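Local coordinates for coiled-coil quantitatively-enriched protein 1 (Schizosaccharomyces pombe, PDB 7CUJ) that forms part of a telomere protein that links telomeres to the meiotic centrosome and is required for telomere length regulation and chromosome segregation, at residues S184-Y194 against I204-I212. Residues are numbered along the deposited sequence; the frame is centred on the assembly and turned at random.
Sequences SATIFYDIEAY and IQSLVLRLI
F188 O is gripped twice: L211 N donates to F188 O at 3.0 Å, and a water that also donates to L211 O lies 3.2 Å from F188 O. F188 N donates to L209 O, T186 N to L207 O and L209 N to T186 O, completing a parallel ladder, the axes of strands 184-188 and 208-212 at 20° to each other. Near its start the T186 and S206 hydroxyls pair, OG1 to OG 2.9 Å. On the face shared by F188 and R210, Y194 CD1 lies 3.7 Å above the centre of the F188 ring, while V208 CG1 meets that ring at its edge. With CG anti to the backbone N (chi1 -176°), Y194 offers a face to R210, whose CD makes a CH-pi contact and whose CZ sits 4.8 Å from the Y194 ring centroid in a cation-pi pair, guanidinium and ring planes 51° apart. An alanine in place of Y194 would probably leave the R210 chain without its aromatic platform and F188 without the edge over its ring. D190 OD1 caps helix 191-200 through A193 N. The segments exemplify a beta-alpha-beta crossover, its helix packing on the next strand, set between strand 121-126 beside 184-188 and strand 11-16 beside 208-213, where D13 salt-bridges R210 NH2; helix 217-223 touches I191 through I221.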
ATOM      1  N   SER A 184      14.116  39.918  23.756  1.00 85.31           N
ATOM      2  CA  SER A 184      13.301  38.710  23.679  1.00 84.16           C
ATOM      3  C   SER A 184      13.748  37.814  22.521  1.00 85.49           C
ATOM      4  O   SER A 184      13.570  38.170  21.357  1.00 93.63           O
ATOM      5  CB  SER A 184      11.823  39.032  23.592  1.00 86.26           C
ATOM      6  OG  SER A 184      11.521  39.746  22.399  1.00 87.27           O
ATOM      7  N   ALA A 185      14.316  36.645  22.855  1.00 79.39           N
ATOM      8  CA  ALA A 185      14.768  35.673  21.867  1.00 71.65           C
ATOM      9  C   ALA A 185      13.675  34.634  21.611  1.00 65.47           C
ATOM     10  O   ALA A 185      12.867  34.360  22.496  1.00 64.78           O
ATOM     11  CB  ALA A 185      16.059  35.039  22.326  1.00 73.27           C
ATOM     12  N   THR A 186      13.662  34.056  20.398  1.00 57.65           N
ATOM     13  CA  THR A 186      12.585  33.178  19.957  1.00 52.24           C
ATOM     14  C   THR A 186      13.135  31.828  19.494  1.00 46.48           C
ATOM     15  O   THR A 186      14.028  31.771  18.652  1.00 44.83           O
ATOM     16  CB  THR A 186      11.739  33.825  18.851  1.00 54.14           C
ATOM     17  OG1 THR A 186      11.355  35.130  19.282  1.00 57.97           O
ATOM     18  CG2 THR A 186      10.497  33.032  18.508  1.00 52.67           C
ATOM     19  N   ILE A 187      12.572  30.746  20.046  1.00 42.55           N
ATOM     20  CA  ILE A 187      12.928  29.386  19.670  1.00 39.17           C
ATOM     21  C   ILE A 187      11.690  28.683  19.115  1.00 36.92           C
ATOM     22  O   ILE A 187      10.629  28.686  19.737  1.00 35.51           O
ATOM     23  CB  ILE A 187      13.523  28.604  20.861  1.00 38.47           C
ATOM     24  CG1 ILE A 187      14.692  29.344  21.516  1.00 39.60           C
ATOM     25  CG2 ILE A 187      13.920  27.196  20.435  1.00 35.99           C
ATOM     26  CD1 ILE A 187      14.947  28.936  22.949  1.00 40.35           C
ATOM     27  N   PHE A 188      11.850  28.066  17.941  1.00 35.54           N
ATOM     28  CA  PHE A 188      10.834  27.183  17.396  1.00 34.55           C
ATOM     29  C   PHE A 188      11.229  25.741  17.688  1.00 31.62           C
ATOM     30  O   PHE A 188      12.235  25.253  17.175  1.00 31.60           O
ATOM     31  CB  PHE A 188      10.628  27.452  15.906  1.00 35.28           C
ATOM     32  CG  PHE A 188       9.904  28.745  15.642  1.00 39.06           C
ATOM     33  CD1 PHE A 188       8.520  28.774  15.548  1.00 40.40           C
ATOM     34  CD2 PHE A 188      10.600  29.941  15.540  1.00 40.81           C
ATOM     35  CE1 PHE A 188       7.850  29.967  15.328  1.00 43.58           C
ATOM     36  CE2 PHE A 188       9.929  31.134  15.321  1.00 43.17           C
ATOM     37  CZ  PHE A 188       8.556  31.145  15.214  1.00 44.39           C
ATOM     38  N   TYR A 189      10.430  25.083  18.538  1.00 30.45           N
ATOM     39  CA  TYR A 189      10.681  23.696  18.895  1.00 28.47           C
ATOM     40  C   TYR A 189      10.596  22.821  17.644  1.00 26.70           C
ATOM     41  O   TYR A 189      11.336  21.849  17.519  1.00 24.15           O
ATOM     42  CB  TYR A 189       9.731  23.226  20.002  1.00 28.29           C
ATOM     43  CG  TYR A 189       9.930  21.789  20.416  1.00 27.88           C
ATOM     44  CD1 TYR A 189      10.808  21.456  21.437  1.00 28.14           C
ATOM     45  CD2 TYR A 189       9.254  20.757  19.780  1.00 26.32           C
ATOM     46  CE1 TYR A 189      11.004  20.138  21.820  1.00 27.90           C
ATOM     47  CE2 TYR A 189       9.436  19.434  20.152  1.00 25.38           C
ATOM     48  CZ  TYR A 189      10.316  19.124  21.174  1.00 26.78           C
ATOM     49  OH  TYR A 189      10.501  17.826  21.547  1.00 27.08           O
ATOM     50  N   ASP A 190       9.697  23.190  16.725  1.00 26.97           N
ATOM     51  CA  ASP A 190       9.407  22.381  15.551  1.00 26.63           C
ATOM     52  C   ASP A 190       9.031  23.281  14.375  1.00 27.62           C
ATOM     53  O   ASP A 190       8.587  24.413  14.567  1.00 27.33           O
ATOM     54  CB  ASP A 190       8.326  21.336  15.845  1.00 26.95           C
ATOM     55  CG  ASP A 190       7.008  21.942  16.296  1.00 28.84           C
ATOM     56  OD1 ASP A 190       6.277  22.477  15.432  1.00 29.50           O
ATOM     57  OD2 ASP A 190       6.731  21.891  17.510  1.00 31.69           O
ATOM     58  N   ILE A 191       9.205  22.740  13.163  1.00 27.71           N
ATOM     59  CA  ILE A 191       9.018  23.468  11.919  1.00 30.08           C
ATOM     60  C   ILE A 191       7.532  23.721  11.679  1.00 31.02           C
ATOM     61  O   ILE A 191       7.175  24.757  11.124  1.00 33.00           O
ATOM     62  CB  ILE A 191       9.704  22.735  10.746  1.00 30.90           C
ATOM     63  CG1 ILE A 191      11.213  22.995  10.723  1.00 33.20           C
ATOM     64  CG2 ILE A 191       9.056  23.063   9.407  1.00 31.32           C
ATOM     65  CD1 ILE A 191      11.600  24.451  10.539  1.00 35.93           C
ATOM     66  N   GLU A 192       6.675  22.781  12.103  1.00 31.47           N
ATOM     67  CA  GLU A 192       5.234  22.964  12.001  1.00 33.52           C
ATOM     68  C   GLU A 192       4.842  24.287  12.659  1.00 34.98           C
ATOM     69  O   GLU A 192       4.073  25.060  12.088  1.00 37.34           O
ATOM     70  CB  GLU A 192       4.479  21.775  12.602  1.00 32.76           C
ATOM     71  CG  GLU A 192       2.981  21.816  12.338  1.00 36.00           C
ATOM     72  CD  GLU A 192       2.157  20.683  12.934  1.00 36.65           C
ATOM     73  OE1 GLU A 192       2.604  19.518  12.864  1.00 34.59           O
ATOM     74  OE2 GLU A 192       1.063  20.968  13.470  1.00 39.99           O
ATOM     75  N   ALA A 193       5.394  24.545  13.852  1.00 35.55           N
ATOM     76  CA  ALA A 193       5.142  25.776  14.585  1.00 39.06           C
ATOM     77  C   ALA A 193       5.671  26.974  13.802  1.00 42.13           C
ATOM     78  O   ALA A 193       5.039  28.026  13.786  1.00 44.58           O
ATOM     79  CB  ALA A 193       5.749  25.707  15.966  1.00 35.80           C
ATOM     80  N   TYR A 194       6.827  26.800  13.147  1.00 43.06           N
ATOM     81  CA  TYR A 194       7.391  27.856  12.322  1.00 45.86           C
ATOM     82  C   TYR A 194       6.456  28.158  11.154  1.00 48.40           C
ATOM     83  O   TYR A 194       6.089  29.312  10.947  1.00 51.22           O
ATOM     84  CB  TYR A 194       8.813  27.523  11.865  1.00 45.40           C
ATOM     85  CG  TYR A 194       9.469  28.640  11.094  1.00 48.22           C
ATOM     86  CD1 TYR A 194      10.091  29.692  11.750  1.00 49.44           C
ATOM     87  CD2 TYR A 194       9.447  28.662   9.708  1.00 50.00           C
ATOM     88  CE1 TYR A 194      10.683  30.730  11.047  1.00 52.34           C
ATOM     89  CE2 TYR A 194      10.034  29.691   8.990  1.00 53.39           C
ATOM     90  CZ  TYR A 194      10.653  30.730   9.662  1.00 54.45           C
ATOM     91  OH  TYR A 194      11.235  31.749   8.965  1.00 59.43           O
ATOM     92  N   ILE A 204       8.654  38.586  12.559  1.00105.51           N
ATOM     93  CA  ILE A 204       9.026  38.935  13.922  1.00106.03           C
ATOM     94  C   ILE A 204      10.364  39.675  13.926  1.00106.58           C
ATOM     95  O   ILE A 204      11.292  39.298  13.213  1.00110.40           O
ATOM     96  CB  ILE A 204       9.057  37.673  14.815  1.00100.21           C
ATOM     97  CG1 ILE A 204       7.720  36.925  14.784  1.00 96.95           C
ATOM     98  CG2 ILE A 204       9.471  38.018  16.240  1.00 99.47           C
ATOM     99  CD1 ILE A 204       7.795  35.493  15.267  1.00 89.72           C
ATOM    100  N   GLN A 205      10.438  40.732  14.748  1.00107.40           N
ATOM    101  CA  GLN A 205      11.676  41.452  15.003  1.00106.42           C
ATOM    102  C   GLN A 205      12.317  40.912  16.280  1.00101.69           C
ATOM    103  O   GLN A 205      12.169  41.501  17.351  1.00106.44           O
ATOM    104  CB  GLN A 205      11.421  42.959  15.121  1.00109.66           C
ATOM    105  CG  GLN A 205      11.308  43.679  13.784  1.00112.09           C
ATOM    106  CD  GLN A 205      11.406  45.182  13.914  1.00115.39           C
ATOM    107  OE1 GLN A 205      11.151  45.756  14.971  1.00118.71           O
ATOM    108  NE2 GLN A 205      11.777  45.835  12.825  1.00117.74           N
ATOM    109  N   SER A 206      13.015  39.776  16.149  1.00 91.59           N
ATOM    110  CA  SER A 206      13.801  39.200  17.229  1.00 84.22           C
ATOM    111  C   SER A 206      14.671  38.063  16.700  1.00 78.12           C
ATOM    112  O   SER A 206      14.500  37.619  15.565  1.00 76.38           O
ATOM    113  CB  SER A 206      12.924  38.740  18.370  1.00 88.02           C
ATOM    114  OG  SER A 206      12.151  37.608  17.998  1.00 89.32           O
ATOM    115  N   LEU A 207      15.605  37.606  17.545  1.00 72.40           N
ATOM    116  CA  LEU A 207      16.434  36.443  17.271  1.00 66.11           C
ATOM    117  C   LEU A 207      15.544  35.204  17.180  1.00 60.01           C
ATOM    118  O   LEU A 207      14.792  34.911  18.108  1.00 56.57           O
ATOM    119  CB  LEU A 207      17.460  36.310  18.403  1.00 66.74           C
ATOM    120  CG  LEU A 207      18.400  35.107  18.325  1.00 64.16           C
ATOM    121  CD1 LEU A 207      19.476  35.323  17.271  1.00 64.20           C
ATOM    122  CD2 LEU A 207      19.031  34.832  19.680  1.00 63.72           C
ATOM    123  N   VAL A 208      15.639  34.489  16.051  1.00 55.70           N
ATOM    124  CA  VAL A 208      14.854  33.287  15.811  1.00 50.85           C
ATOM    125  C   VAL A 208      15.793  32.089  15.691  1.00 49.60           C
ATOM    126  O   VAL A 208      16.629  32.032  14.789  1.00 49.82           O
ATOM    127  CB  VAL A 208      13.948  33.426  14.570  1.00 49.69           C
ATOM    128  CG1 VAL A 208      13.344  32.093  14.150  1.00 48.49           C
ATOM    129  CG2 VAL A 208      12.852  34.458  14.781  1.00 49.05           C
ATOM    130  N   LEU A 209      15.632  31.138  16.618  1.00 46.94           N
ATOM    131  CA  LEU A 209      16.330  29.863  16.599  1.00 43.98           C
ATOM    132  C   LEU A 209      15.337  28.781  16.188  1.00 41.15           C
ATOM    133  O   LEU A 209      14.206  28.767  16.668  1.00 42.76           O
ATOM    134  CB  LEU A 209      16.875  29.588  18.005  1.00 44.27           C
ATOM    135  CG  LEU A 209      18.315  30.018  18.286  1.00 46.37           C
ATOM    136  CD1 LEU A 209      18.612  31.414  17.756  1.00 49.03           C
ATOM    137  CD2 LEU A 209      18.613  29.941  19.775  1.00 47.21           C
ATOM    138  N   ARG A 210      15.769  27.882  15.297  1.00 38.37           N
ATOM    139  CA  ARG A 210      14.940  26.766  14.868  1.00 34.99           C
ATOM    140  C   ARG A 210      15.621  25.451  15.236  1.00 31.70           C
ATOM    141  O   ARG A 210      16.754  25.201  14.831  1.00 32.00           O
ATOM    142  CB  ARG A 210      14.669  26.825  13.361  1.00 34.95           C
ATOM    143  CG  ARG A 210      13.823  28.011  12.921  1.00 35.98           C
ATOM    144  CD  ARG A 210      13.307  27.825  11.508  1.00 36.57           C
ATOM    145  NE  ARG A 210      14.374  27.791  10.515  1.00 37.79           N
ATOM    146  CZ  ARG A 210      14.208  27.470   9.236  1.00 38.22           C
ATOM    147  NH1 ARG A 210      13.010  27.147   8.782  1.00 38.89           N
ATOM    148  NH2 ARG A 210      15.240  27.473   8.414  1.00 40.14           N
ATOM    149  N   LEU A 211      14.917  24.631  16.021  1.00 29.46           N
ATOM    150  CA  LEU A 211      15.330  23.266  16.300  1.00 27.81           C
ATOM    151  C   LEU A 211      14.820  22.391  15.156  1.00 25.85           C
ATOM    152  O   LEU A 211      13.612  22.228  14.984  1.00 24.78           O
ATOM    153  CB  LEU A 211      14.729  22.835  17.645  1.00 27.43           C
ATOM    154  CG  LEU A 211      15.482  23.242  18.917  1.00 28.01           C
ATOM    155  CD1 LEU A 211      16.206  24.573  18.770  1.00 28.79           C
ATOM    156  CD2 LEU A 211      14.550  23.265  20.117  1.00 26.71           C
ATOM    157  N   ILE A 212      15.761  21.866  14.362  1.00 25.65           N
ATOM    158  CA  ILE A 212      15.444  21.086  13.179  1.00 25.17           C
ATOM    159  C   ILE A 212      16.160  19.743  13.280  1.00 25.14           C
ATOM    160  O   ILE A 212      17.384  19.697  13.377  1.00 26.97           O
ATOM    161  CB  ILE A 212      15.825  21.855  11.897  1.00 26.23           C
ATOM    162  CG1 ILE A 212      15.008  23.144  11.756  1.00 27.01           C
ATOM    163  CG2 ILE A 212      15.678  20.961  10.673  1.00 25.48           C
ATOM    164  CD1 ILE A 212      15.447  24.049  10.626  1.00 28.31           C
TER
HETATM  165  O   HOH W   1      11.951  24.338  14.136  1.00 19.88           O